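Local coordinates for anaerobically-induced outer membrane porin OprE (Pseudomonas aeruginosa, PDB 4FRX), which probably forms a channel in the bacterial outer membrane through which solutes enter, as expected of a member of the OprD porin family, at residues 294-300 with 343-349. Residues are numbered along the deposited sequence; the frame is centred on the assembly and turned at random.
Sequences GHSIGAG and QVRYGYD. With C8E ((hydroxyethyloxy)tri(ethyloxy)octane), chain E.
Y346 and H295 meet rim to rim on one face of two antiparallel strands: H295 ND1 lies 2.5 Å from Y346 OH in a short, bent hydrogen bond (142°). The histidine nitrogen sits at the edge of the phenol ring, in its plane, while the two ring planes make 38°. With Y346 CG anti to the backbone N (chi1 176°), the ring lies across the I297 side chain at about a right angle and reaches H295; I297 CD1 lies at the ring's edge, 4.2 Å from Y346 CD1. Y348 completes the aromatic cluster by placing CE1 over the centre of the imidazole, 3.6 Å from H295 CE1. Its own ring carries the alkyl chain of the C8E detergent on one face, with C8E C2 3.8 Å above the plane, consistent with this being the lipid-facing side.

On the other face Q343 OE1 accepts R345 NE at 2.7 Å and also NH2, a side-on grip in the guanidinium plane; Q343 NE2 bonds to I326 O. Between the two faces the backbones form a regular ladder, exemplified by G347 N to S296 O at 2.8 Å. At its end G294, whose positive phi suits a glycine, accepts D349 N at G294 O (3.0 Å). Strands 280-292 and 358-370 flank the pair, as expected of neighbouring staves in an OprD-family transmembrane beta-barrel: Y346, Y348, I297, A299 and V344, with H295, probably meet lipid, and S296, Q343 and R345 the interior.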
ATOM      1  N   GLY A 294      -8.549  22.796 -12.867  1.00 21.60           N
ATOM      2  CA  GLY A 294      -7.741  21.714 -13.386  1.00 20.65           C
ATOM      3  C   GLY A 294      -6.429  21.553 -12.643  1.00 14.47           C
ATOM      4  O   GLY A 294      -5.852  20.460 -12.656  1.00 15.29           O
ATOM      5  N   HIS A 295      -5.964  22.633 -12.009  1.00 15.70           N
ATOM      6  CA  HIS A 295      -4.701  22.626 -11.277  1.00 18.05           C
ATOM      7  C   HIS A 295      -4.905  22.115  -9.861  1.00 21.38           C
ATOM      8  O   HIS A 295      -5.871  22.484  -9.192  1.00 16.75           O
ATOM      9  CB  HIS A 295      -4.116  24.038 -11.168  1.00 19.36           C
ATOM     10  CG  HIS A 295      -3.823  24.696 -12.481  1.00 21.14           C
ATOM     11  ND1 HIS A 295      -2.662  24.465 -13.185  1.00 20.42           N
ATOM     12  CD2 HIS A 295      -4.517  25.620 -13.191  1.00 21.56           C
ATOM     13  CE1 HIS A 295      -2.666  25.194 -14.288  1.00 24.75           C
ATOM     14  NE2 HIS A 295      -3.778  25.904 -14.314  1.00 18.34           N
ATOM     15  N   SER A 296      -3.970  21.298  -9.388  1.00 21.92           N
ATOM     16  CA  SER A 296      -3.918  20.971  -7.971  1.00 20.61           C
ATOM     17  C   SER A 296      -2.532  21.308  -7.436  1.00 16.06           C
ATOM     18  O   SER A 296      -1.515  20.949  -8.032  1.00 18.74           O
ATOM     19  CB  SER A 296      -4.271  19.496  -7.714  1.00 26.94           C
ATOM     20  OG  SER A 296      -3.309  18.622  -8.283  1.00 34.27           O
ATOM     21  N   ILE A 297      -2.499  22.031  -6.329  1.00 13.32           N
ATOM     22  CA  ILE A 297      -1.238  22.372  -5.698  1.00 14.17           C
ATOM     23  C   ILE A 297      -1.291  21.965  -4.224  1.00 14.78           C
ATOM     24  O   ILE A 297      -2.230  22.297  -3.504  1.00 13.39           O
ATOM     25  CB  ILE A 297      -0.886  23.875  -5.885  1.00 22.92           C
ATOM     26  CG1 ILE A 297       0.530  24.164  -5.389  1.00 32.00           C
ATOM     27  CG2 ILE A 297      -1.894  24.769  -5.193  1.00 28.61           C
ATOM     28  CD1 ILE A 297       1.614  23.686  -6.339  1.00 47.30           C
ATOM     29  N   GLY A 298      -0.279  21.220  -3.787  1.00 20.43           N
ATOM     30  CA  GLY A 298      -0.261  20.700  -2.431  1.00 20.13           C
ATOM     31  C   GLY A 298       1.034  20.949  -1.674  1.00  8.18           C
ATOM     32  O   GLY A 298       2.107  21.084  -2.264  1.00 12.94           O
ATOM     33  N   ALA A 299       0.923  21.024  -0.357  1.00  8.23           N
ATOM     34  CA  ALA A 299       2.093  21.151   0.506  1.00 13.31           C
ATOM     35  C   ALA A 299       1.876  20.328   1.767  1.00  8.66           C
ATOM     36  O   ALA A 299       0.804  20.357   2.340  1.00  9.63           O
ATOM     37  CB  ALA A 299       2.350  22.610   0.857  1.00 14.53           C
ATOM     38  N   GLY A 300       2.898  19.596   2.208  1.00 11.09           N
ATOM     39  CA  GLY A 300       2.705  18.698   3.336  1.00 15.64           C
ATOM     40  C   GLY A 300       3.921  18.613   4.236  1.00  6.87           C
ATOM     41  O   GLY A 300       5.026  18.924   3.812  1.00 10.73           O
ATOM     42  N   GLN A 343       7.047  18.316   1.680  1.00 10.94           N
ATOM     43  CA  GLN A 343       6.774  17.948   0.303  1.00 10.67           C
ATOM     44  C   GLN A 343       5.897  18.979  -0.372  1.00 10.45           C
ATOM     45  O   GLN A 343       5.104  19.663   0.277  1.00  8.43           O
ATOM     46  CB  GLN A 343       6.108  16.574   0.231  1.00  7.00           C
ATOM     47  CG  GLN A 343       4.712  16.537   0.856  1.00  8.34           C
ATOM     48  CD  GLN A 343       4.068  15.181   0.714  1.00  9.41           C
ATOM     49  OE1 GLN A 343       3.242  14.958  -0.171  1.00 13.37           O
ATOM     50  NE2 GLN A 343       4.444  14.265   1.586  1.00  7.36           N
ATOM     51  N   VAL A 344       6.066  19.090  -1.680  1.00  9.36           N
ATOM     52  CA  VAL A 344       5.188  19.906  -2.499  1.00 12.64           C
ATOM     53  C   VAL A 344       4.680  19.073  -3.658  1.00 10.09           C
ATOM     54  O   VAL A 344       5.406  18.231  -4.198  1.00 10.80           O
ATOM     55  CB  VAL A 344       5.889  21.190  -3.000  1.00 10.88           C
ATOM     56  CG1 VAL A 344       6.250  22.067  -1.816  1.00 12.35           C
ATOM     57  CG2 VAL A 344       7.125  20.854  -3.808  1.00 17.74           C
ATOM     58  N   ARG A 345       3.422  19.291  -4.017  1.00 10.81           N
ATOM     59  CA  ARG A 345       2.788  18.529  -5.081  1.00 10.54           C
ATOM     60  C   ARG A 345       2.183  19.463  -6.112  1.00 13.05           C
ATOM     61  O   ARG A 345       1.655  20.509  -5.762  1.00 14.24           O
ATOM     62  CB  ARG A 345       1.661  17.673  -4.510  1.00 15.95           C
ATOM     63  CG  ARG A 345       2.098  16.662  -3.480  1.00  9.64           C
ATOM     64  CD  ARG A 345       0.925  15.775  -3.082  1.00  9.30           C
ATOM     65  NE  ARG A 345       1.352  14.820  -2.074  1.00 11.67           N
ATOM     66  CZ  ARG A 345       0.678  13.729  -1.742  1.00 16.12           C
ATOM     67  NH1 ARG A 345      -0.469  13.441  -2.355  1.00 18.59           N
ATOM     68  NH2 ARG A 345       1.162  12.920  -0.808  1.00 16.90           N
ATOM     69  N   TYR A 346       2.269  19.079  -7.379  1.00  9.15           N
ATOM     70  CA  TYR A 346       1.532  19.766  -8.434  1.00  8.91           C
ATOM     71  C   TYR A 346       0.890  18.758  -9.381  1.00 13.17           C
ATOM     72  O   TYR A 346       1.509  17.763  -9.772  1.00 12.03           O
ATOM     73  CB  TYR A 346       2.401  20.726  -9.245  1.00 13.37           C
ATOM     74  CG  TYR A 346       1.614  21.335 -10.384  1.00 16.14           C
ATOM     75  CD1 TYR A 346       0.643  22.295 -10.140  1.00 18.14           C
ATOM     76  CD2 TYR A 346       1.806  20.913 -11.698  1.00 18.97           C
ATOM     77  CE1 TYR A 346      -0.106  22.841 -11.171  1.00 17.15           C
ATOM     78  CE2 TYR A 346       1.064  21.456 -12.740  1.00 22.21           C
ATOM     79  CZ  TYR A 346       0.112  22.424 -12.468  1.00 22.95           C
ATOM     80  OH  TYR A 346      -0.632  22.970 -13.494  1.00 18.25           O
ATOM     81  N   GLY A 347      -0.346  19.041  -9.768  1.00 12.33           N
ATOM     82  CA  GLY A 347      -1.030  18.229 -10.759  1.00 16.79           C
ATOM     83  C   GLY A 347      -1.850  19.051 -11.731  1.00 13.05           C
ATOM     84  O   GLY A 347      -2.268  20.163 -11.419  1.00 13.38           O
ATOM     85  N   TYR A 348      -2.061  18.508 -12.924  1.00 18.53           N
ATOM     86  CA  TYR A 348      -2.950  19.141 -13.894  1.00 20.28           C
ATOM     87  C   TYR A 348      -3.776  18.097 -14.614  1.00 13.52           C
ATOM     88  O   TYR A 348      -3.235  17.113 -15.126  1.00 15.11           O
ATOM     89  CB  TYR A 348      -2.180  19.973 -14.919  1.00 17.59           C
ATOM     90  CG  TYR A 348      -3.107  20.833 -15.764  1.00 19.05           C
ATOM     91  CD1 TYR A 348      -3.791  21.899 -15.191  1.00 22.40           C
ATOM     92  CD2 TYR A 348      -3.316  20.568 -17.110  1.00 17.96           C
ATOM     93  CE1 TYR A 348      -4.641  22.689 -15.927  1.00 28.28           C
ATOM     94  CE2 TYR A 348      -4.175  21.363 -17.870  1.00 20.41           C
ATOM     95  CZ  TYR A 348      -4.831  22.425 -17.260  1.00 27.27           C
ATOM     96  OH  TYR A 348      -5.691  23.237 -17.965  1.00 32.38           O
ATOM     97  N   ASP A 349      -5.086  18.320 -14.631  1.00 17.66           N
ATOM     98  CA  ASP A 349      -6.035  17.476 -15.354  1.00 21.28           C
ATOM     99  C   ASP A 349      -6.359  18.149 -16.680  1.00 22.33           C
ATOM    100  O   ASP A 349      -6.975  19.211 -16.702  1.00 19.23           O
ATOM    101  CB  ASP A 349      -7.311  17.310 -14.526  1.00 24.53           C
ATOM    102  CG  ASP A 349      -8.335  16.385 -15.185  1.00 31.03           C
ATOM    103  OD1 ASP A 349      -8.267  16.156 -16.412  1.00 25.06           O
ATOM    104  OD2 ASP A 349      -9.219  15.883 -14.464  1.00 34.68           O
TER
HETATM  105  C1  C8E E 503      -0.594  24.843 -18.080  1.00 38.19           C
HETATM  106  C2  C8E E 503      -0.747  23.523 -17.334  1.00 37.24           C
HETATM  107  C3  C8E E 503       0.150  22.443 -17.937  1.00 36.23           C
HETATM  108  C4  C8E E 503       0.770  21.584 -16.842  1.00 32.82           C
HETATM  109  C5  C8E E 503       2.206  21.218 -17.179  1.00 34.88           C
HETATM  110  C6  C8E E 503       2.278  19.763 -17.630  1.00 33.31           C
HETATM  111  C7  C8E E 503       3.638  19.420 -18.231  1.00 26.52           C
HETATM  112  C8  C8E E 503       3.868  17.920 -18.163  1.00 32.38           C
HETATM  113  O9  C8E E 503       4.420  17.453 -19.369  1.00 35.77           O
HETATM  114  C10 C8E E 503       5.793  17.168 -19.249  1.00 31.84           C
HETATM  115  C11 C8E E 503       6.123  15.943 -20.094  1.00 28.70           C